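PDB 3K29: type III secretion T3S chaperone from Chlamydia trachomatis, which probably acts as a chaperone-like coiled-coil component of the type III secretion apparatus, a putative homolog of YscO that can associate with itself. Local coordinates for residues E27-E35 with V101-E112. Sequence-based numbering, arbitrary orientation.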
ATOM      1  N   GLU A  27      -2.902  -5.884   1.604  1.00 21.81           N
ATOM      2  CA  GLU A  27      -2.151  -6.803   2.431  1.00 22.61           C
ATOM      3  C   GLU A  27      -1.054  -6.012   3.185  1.00 23.20           C
ATOM      4  O   GLU A  27      -0.853  -6.183   4.392  1.00 22.68           O
ATOM      5  CB  GLU A  27      -1.592  -7.970   1.598  1.00 22.14           C
ATOM      6  CG  GLU A  27      -0.706  -8.967   2.378  1.00 24.63           C
ATOM      7  CD  GLU A  27      -1.369  -9.604   3.633  1.00 28.53           C
ATOM      8  OE1 GLU A  27      -2.560  -9.329   3.949  1.00 30.43           O
ATOM      9  OE2 GLU A  27      -0.683 -10.402   4.323  1.00 29.28           O
ATOM     10  N   LYS A  28      -0.403  -5.087   2.488  1.00 24.24           N
ATOM     11  CA  LYS A  28       0.572  -4.225   3.164  1.00 23.62           C
ATOM     12  C   LYS A  28      -0.040  -3.347   4.256  1.00 23.87           C
ATOM     13  O   LYS A  28       0.617  -3.151   5.283  1.00 23.70           O
ATOM     14  CB  LYS A  28       1.434  -3.410   2.189  1.00 22.95           C
ATOM     15  CG  LYS A  28       2.146  -4.265   1.116  1.00 23.13           C
ATOM     16  CD  LYS A  28       2.968  -5.369   1.674  1.00 21.01           C
ATOM     17  CE  LYS A  28       3.696  -6.071   0.569  1.00 20.67           C
ATOM     18  NZ  LYS A  28       4.278  -7.334   1.089  1.00 20.53           N
ATOM     19  N   ARG A  29      -1.254  -2.829   4.067  1.00 23.64           N
ATOM     20  CA  ARG A  29      -1.951  -2.136   5.162  1.00 25.18           C
ATOM     21  C   ARG A  29      -2.016  -3.029   6.407  1.00 24.93           C
ATOM     22  O   ARG A  29      -1.673  -2.604   7.522  1.00 25.24           O
ATOM     23  CB  ARG A  29      -3.394  -1.794   4.783  1.00 25.72           C
ATOM     24  CG  ARG A  29      -3.699  -0.325   4.533  1.00 28.78           C
ATOM     25  CD  ARG A  29      -3.269   0.026   3.119  1.00 31.35           C
ATOM     26  NE  ARG A  29      -4.194   0.925   2.409  1.00 33.38           N
ATOM     27  CZ  ARG A  29      -4.148   2.253   2.461  1.00 33.96           C
ATOM     28  NH1 ARG A  29      -3.263   2.897   3.230  1.00 34.47           N
ATOM     29  NH2 ARG A  29      -5.019   2.944   1.758  1.00 36.78           N
ATOM     30  N   ARG A  30      -2.462  -4.263   6.198  1.00 24.29           N
ATOM     31  CA  ARG A  30      -2.632  -5.224   7.269  1.00 24.81           C
ATOM     32  C   ARG A  30      -1.313  -5.572   7.938  1.00 24.36           C
ATOM     33  O   ARG A  30      -1.252  -5.719   9.158  1.00 24.68           O
ATOM     34  CB  ARG A  30      -3.261  -6.505   6.738  1.00 24.74           C
ATOM     35  CG  ARG A  30      -3.963  -7.276   7.806  1.00 26.12           C
ATOM     36  CD  ARG A  30      -4.333  -8.693   7.344  1.00 30.64           C
ATOM     37  NE  ARG A  30      -3.133  -9.436   6.940  1.00 32.91           N
ATOM     38  CZ  ARG A  30      -2.250 -10.004   7.765  1.00 32.62           C
ATOM     39  NH1 ARG A  30      -2.395  -9.957   9.094  1.00 32.47           N
ATOM     40  NH2 ARG A  30      -1.212 -10.646   7.243  1.00 31.82           N
ATOM     41  N   LEU A  31      -0.263  -5.733   7.141  1.00 23.67           N
ATOM     42  CA  LEU A  31       1.044  -6.062   7.704  1.00 23.61           C
ATOM     43  C   LEU A  31       1.558  -4.914   8.558  1.00 23.77           C
ATOM     44  O   LEU A  31       2.135  -5.160   9.610  1.00 24.16           O
ATOM     45  CB  LEU A  31       2.044  -6.480   6.629  1.00 23.39           C
ATOM     46  CG  LEU A  31       1.754  -7.821   5.939  1.00 21.88           C
ATOM     47  CD1 LEU A  31       2.767  -8.131   4.841  1.00 18.64           C
ATOM     48  CD2 LEU A  31       1.704  -8.969   6.965  1.00 23.30           C
ATOM     49  N   LEU A  32       1.318  -3.677   8.120  1.00 24.01           N
ATOM     50  CA  LEU A  32       1.725  -2.486   8.872  1.00 23.99           C
ATOM     51  C   LEU A  32       0.899  -2.425  10.156  1.00 24.69           C
ATOM     52  O   LEU A  32       1.441  -2.088  11.215  1.00 23.75           O
ATOM     53  CB  LEU A  32       1.547  -1.198   8.042  1.00 23.37           C
ATOM     54  CG  LEU A  32       1.630   0.191   8.722  1.00 23.85           C
ATOM     55  CD1 LEU A  32       3.000   0.416   9.368  1.00 20.53           C
ATOM     56  CD2 LEU A  32       1.348   1.346   7.755  1.00 20.57           C
ATOM     57  N   GLU A  33      -0.398  -2.758  10.060  1.00 24.62           N
ATOM     58  CA  GLU A  33      -1.256  -2.764  11.237  1.00 26.06           C
ATOM     59  C   GLU A  33      -0.777  -3.764  12.311  1.00 25.72           C
ATOM     60  O   GLU A  33      -0.717  -3.392  13.484  1.00 25.44           O
ATOM     61  CB  GLU A  33      -2.762  -2.891  10.891  1.00 26.94           C
ATOM     62  CG  GLU A  33      -3.745  -2.693  12.097  1.00 29.33           C
ATOM     63  CD  GLU A  33      -3.401  -1.525  13.051  1.00 33.44           C
ATOM     64  OE1 GLU A  33      -3.236  -1.774  14.279  1.00 33.48           O
ATOM     65  OE2 GLU A  33      -3.302  -0.361  12.586  1.00 35.12           O
ATOM     66  N   LEU A  34      -0.406  -4.987  11.911  1.00 24.87           N
ATOM     67  CA  LEU A  34       0.250  -5.943  12.826  1.00 24.46           C
ATOM     68  C   LEU A  34       1.456  -5.323  13.552  1.00 23.31           C
ATOM     69  O   LEU A  34       1.564  -5.411  14.773  1.00 22.78           O
ATOM     70  CB  LEU A  34       0.711  -7.214  12.087  1.00 24.08           C
ATOM     71  CG  LEU A  34      -0.078  -8.523  11.995  1.00 26.34           C
ATOM     72  CD1 LEU A  34      -1.584  -8.356  11.734  1.00 27.35           C
ATOM     73  CD2 LEU A  34       0.555  -9.433  10.924  1.00 25.59           C
ATOM     74  N   GLU A  35       2.352  -4.688  12.811  1.00 22.54           N
ATOM     75  CA  GLU A  35       3.512  -4.072  13.447  1.00 22.15           C
ATOM     76  C   GLU A  35       3.089  -2.927  14.368  1.00 22.57           C
ATOM     77  O   GLU A  35       3.631  -2.818  15.463  1.00 22.63           O
ATOM     78  CB  GLU A  35       4.562  -3.605  12.421  1.00 21.83           C
ATOM     79  CG  GLU A  35       5.142  -4.724  11.541  1.00 21.25           C
ATOM     80  CD  GLU A  35       5.601  -5.972  12.307  1.00 20.66           C
ATOM     81  OE1 GLU A  35       6.317  -5.887  13.330  1.00 23.31           O
ATOM     82  OE2 GLU A  35       5.306  -7.082  11.830  1.00 21.47           O
ATOM     83  N   VAL A 101       7.974  -1.182  12.333  1.00 23.94           N
ATOM     84  CA  VAL A 101       6.877  -0.334  11.869  1.00 24.80           C
ATOM     85  C   VAL A 101       7.292   0.489  10.650  1.00 25.50           C
ATOM     86  O   VAL A 101       6.568   0.565   9.672  1.00 25.35           O
ATOM     87  CB  VAL A 101       6.285   0.562  12.967  1.00 24.66           C
ATOM     88  CG1 VAL A 101       5.379   1.657  12.368  1.00 23.87           C
ATOM     89  CG2 VAL A 101       5.479  -0.285  13.942  1.00 25.91           C
ATOM     90  N   LEU A 102       8.465   1.099  10.722  1.00 26.07           N
ATOM     91  CA  LEU A 102       8.960   1.895   9.621  1.00 25.13           C
ATOM     92  C   LEU A 102       9.161   1.085   8.338  1.00 24.80           C
ATOM     93  O   LEU A 102       8.771   1.537   7.266  1.00 24.99           O
ATOM     94  CB  LEU A 102      10.246   2.617  10.025  1.00 26.09           C
ATOM     95  CG  LEU A 102      10.925   3.348   8.876  1.00 26.43           C
ATOM     96  CD1 LEU A 102      10.107   4.577   8.519  1.00 29.28           C
ATOM     97  CD2 LEU A 102      12.347   3.677   9.221  1.00 29.37           C
ATOM     98  N   ALA A 103       9.774  -0.092   8.425  1.00 23.79           N
ATOM     99  CA  ALA A 103       9.927  -0.925   7.239  1.00 23.27           C
ATOM    100  C   ALA A 103       8.555  -1.304   6.622  1.00 23.76           C
ATOM    101  O   ALA A 103       8.396  -1.220   5.402  1.00 23.30           O
ATOM    102  CB  ALA A 103      10.763  -2.159   7.537  1.00 23.14           C
ATOM    103  N   ALA A 104       7.569  -1.647   7.454  1.00 22.79           N
ATOM    104  CA  ALA A 104       6.243  -2.030   6.943  1.00 24.33           C
ATOM    105  C   ALA A 104       5.546  -0.836   6.319  1.00 25.21           C
ATOM    106  O   ALA A 104       4.815  -0.981   5.333  1.00 25.16           O
ATOM    107  CB  ALA A 104       5.356  -2.645   8.052  1.00 22.62           C
ATOM    108  N   SER A 105       5.789   0.335   6.916  1.00 26.12           N
ATOM    109  CA  SER A 105       5.273   1.610   6.459  1.00 26.87           C
ATOM    110  C   SER A 105       5.823   1.922   5.057  1.00 27.15           C
ATOM    111  O   SER A 105       5.068   2.260   4.139  1.00 27.52           O
ATOM    112  CB  SER A 105       5.704   2.670   7.464  1.00 27.05           C
ATOM    113  OG  SER A 105       4.833   3.760   7.412  1.00 31.10           O
ATOM    114  N   LYS A 106       7.137   1.795   4.891  1.00 26.95           N
ATOM    115  CA  LYS A 106       7.760   1.902   3.579  1.00 26.88           C
ATOM    116  C   LYS A 106       7.260   0.864   2.559  1.00 26.17           C
ATOM    117  O   LYS A 106       7.011   1.189   1.404  1.00 24.61           O
ATOM    118  CB  LYS A 106       9.262   1.800   3.726  1.00 26.92           C
ATOM    119  CG  LYS A 106       9.904   2.977   4.424  1.00 27.82           C
ATOM    120  CD  LYS A 106      11.409   2.831   4.295  1.00 30.58           C
ATOM    121  CE  LYS A 106      12.130   3.949   4.968  1.00 33.07           C
ATOM    122  NZ  LYS A 106      13.429   4.173   4.253  1.00 34.97           N
ATOM    123  N   GLU A 107       7.119  -0.388   2.993  1.00 26.39           N
ATOM    124  CA  GLU A 107       6.482  -1.416   2.146  1.00 26.66           C
ATOM    125  C   GLU A 107       5.090  -1.047   1.641  1.00 26.40           C
ATOM    126  O   GLU A 107       4.793  -1.267   0.476  1.00 26.18           O
ATOM    127  CB  GLU A 107       6.472  -2.785   2.832  1.00 27.76           C
ATOM    128  CG  GLU A 107       7.761  -3.507   2.674  1.00 26.97           C
ATOM    129  CD  GLU A 107       8.045  -3.807   1.222  1.00 31.93           C
ATOM    130  OE1 GLU A 107       8.937  -3.157   0.629  1.00 30.61           O
ATOM    131  OE2 GLU A 107       7.344  -4.676   0.664  1.00 35.17           O
ATOM    132  N   LEU A 108       4.254  -0.465   2.495  1.00 25.30           N
ATOM    133  CA  LEU A 108       2.986   0.107   2.049  1.00 25.35           C
ATOM    134  C   LEU A 108       3.120   1.226   1.011  1.00 25.16           C
ATOM    135  O   LEU A 108       2.394   1.210   0.023  1.00 26.15           O
ATOM    136  CB  LEU A 108       2.146   0.623   3.228  1.00 24.34           C
ATOM    137  CG  LEU A 108       0.799   1.276   2.936  1.00 25.13           C
ATOM    138  CD1 LEU A 108      -0.117   0.397   2.064  1.00 25.17           C
ATOM    139  CD2 LEU A 108       0.081   1.598   4.232  1.00 24.64           C
ATOM    140  N   GLU A 109       4.013   2.188   1.251  1.00 24.43           N
ATOM    141  CA  GLU A 109       4.239   3.290   0.318  0.60 23.99           C
ATOM    142  C   GLU A 109       4.640   2.707  -1.041  1.00 23.74           C
ATOM    143  O   GLU A 109       4.147   3.155  -2.077  1.00 23.88           O
ATOM    144  CB  GLU A 109       5.328   4.238   0.851  0.60 24.11           C
ATOM    145  CG  GLU A 109       5.008   4.879   2.197  0.60 23.96           C
ATOM    146  CD  GLU A 109       6.174   5.685   2.800  0.60 25.90           C
ATOM    147  OE1 GLU A 109       7.166   5.984   2.106  0.60 26.58           O
ATOM    148  OE2 GLU A 109       6.089   6.030   3.984  0.60 25.80           O
ATOM    149  N   ARG A 110       5.534   1.717  -1.024  1.00 22.56           N
ATOM    150  CA  ARG A 110       6.017   1.075  -2.236  1.00 22.59           C
ATOM    151  C   ARG A 110       4.885   0.348  -3.005  1.00 23.06           C
ATOM    152  O   ARG A 110       4.803   0.439  -4.224  1.00 22.77           O
ATOM    153  CB  ARG A 110       7.128   0.099  -1.900  1.00 22.28           C
ATOM    154  CG  ARG A 110       8.410   0.764  -1.405  1.00 21.84           C
ATOM    155  CD  ARG A 110       9.446  -0.277  -1.132  1.00 22.45           C
ATOM    156  NE  ARG A 110      10.598   0.296  -0.465  1.00 21.84           N
ATOM    157  CZ  ARG A 110      10.977  -0.007   0.773  1.00 24.84           C
ATOM    158  NH1 ARG A 110      10.317  -0.913   1.485  1.00 26.35           N
ATOM    159  NH2 ARG A 110      12.040   0.591   1.305  1.00 23.46           N
ATOM    160  N   ALA A 111       3.999  -0.322  -2.279  1.00 23.49           N
ATOM    161  CA  ALA A 111       2.869  -1.017  -2.897  1.00 24.74           C
ATOM    162  C   ALA A 111       1.906  -0.065  -3.568  1.00 25.98           C
ATOM    163  O   ALA A 111       1.366  -0.391  -4.631  1.00 26.05           O
ATOM    164  CB  ALA A 111       2.129  -1.907  -1.880  1.00 24.11           C
ATOM    165  N   GLU A 112       1.671   1.100  -2.954  1.00 26.96           N
ATOM    166  CA  GLU A 112       0.800   2.118  -3.543  1.00 28.08           C
ATOM    167  C   GLU A 112       1.392   2.788  -4.795  1.00 28.00           C
ATOM    168  O   GLU A 112       0.640   3.069  -5.746  1.00 28.01           O
ATOM    169  CB  GLU A 112       0.420   3.176  -2.502  1.00 29.06           C
ATOM    170  CG  GLU A 112      -0.010   2.526  -1.213  1.00 32.32           C
ATOM    171  CD  GLU A 112      -0.883   3.407  -0.391  1.00 37.91           C
ATOM    172  OE1 GLU A 112      -2.110   3.132  -0.366  1.00 39.64           O
ATOM    173  OE2 GLU A 112      -0.355   4.370   0.228  1.00 40.51           O
TER
HETATM  174  O   HOH W   1       3.493  -3.283   4.970  1.00 17.75           O
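V101 opens the contact by laying CG2 against the backbone of E35, 3.5 Å from its carbonyl O, while CG1 turns to L32 CD1. Beyond that, E35 bends its carboxylate off to K38 and Q97. One turn on, A104 lets the helices come close: its CB rests 3.7 Å from L32 CA, and the CG of E35 passes alongside. Just here a water bridges the two backbones, donating to A104 O at 2.7 Å and to K28 O at 2.9 Å. S105 completes a socket with V101, A104 and L108 for the knob L32. L32, its CG swung anti to N (chi1 167°), sends CD1 toward the V101 carbonyl and S105 N, and CD2 to L108. E107 and K28 run side by side, but K28 NZ stays 4.1 Å from E107 OE2, too far for a salt bridge; E107 OE1 takes a salt-bridging hydrogen bond from R110 NH1 of its own helix. L108 reaches across at its tip: CD2 meets L32 CD2 at 3.8 Å, the two side chains roughly perpendicular, and CD1 lies against R29 CD. A111 offers its CB to K28 CG. Last comes E112, whose OE1 sits over one face of the R29 guanidinium, planes 59° apart; this long salt bridge, 3.6 Å from OE1 to R29 NH2, has no N-H aimed at the oxygen. The segments run antiparallel at 168° in a helical hairpin, consistent with the coiled coil predicted here for helix 8-66; a short link joins that helix to helix 70-160. V101 also touches Q36 and L39, and L108 and E112 touch V25, continuing the seam both ways.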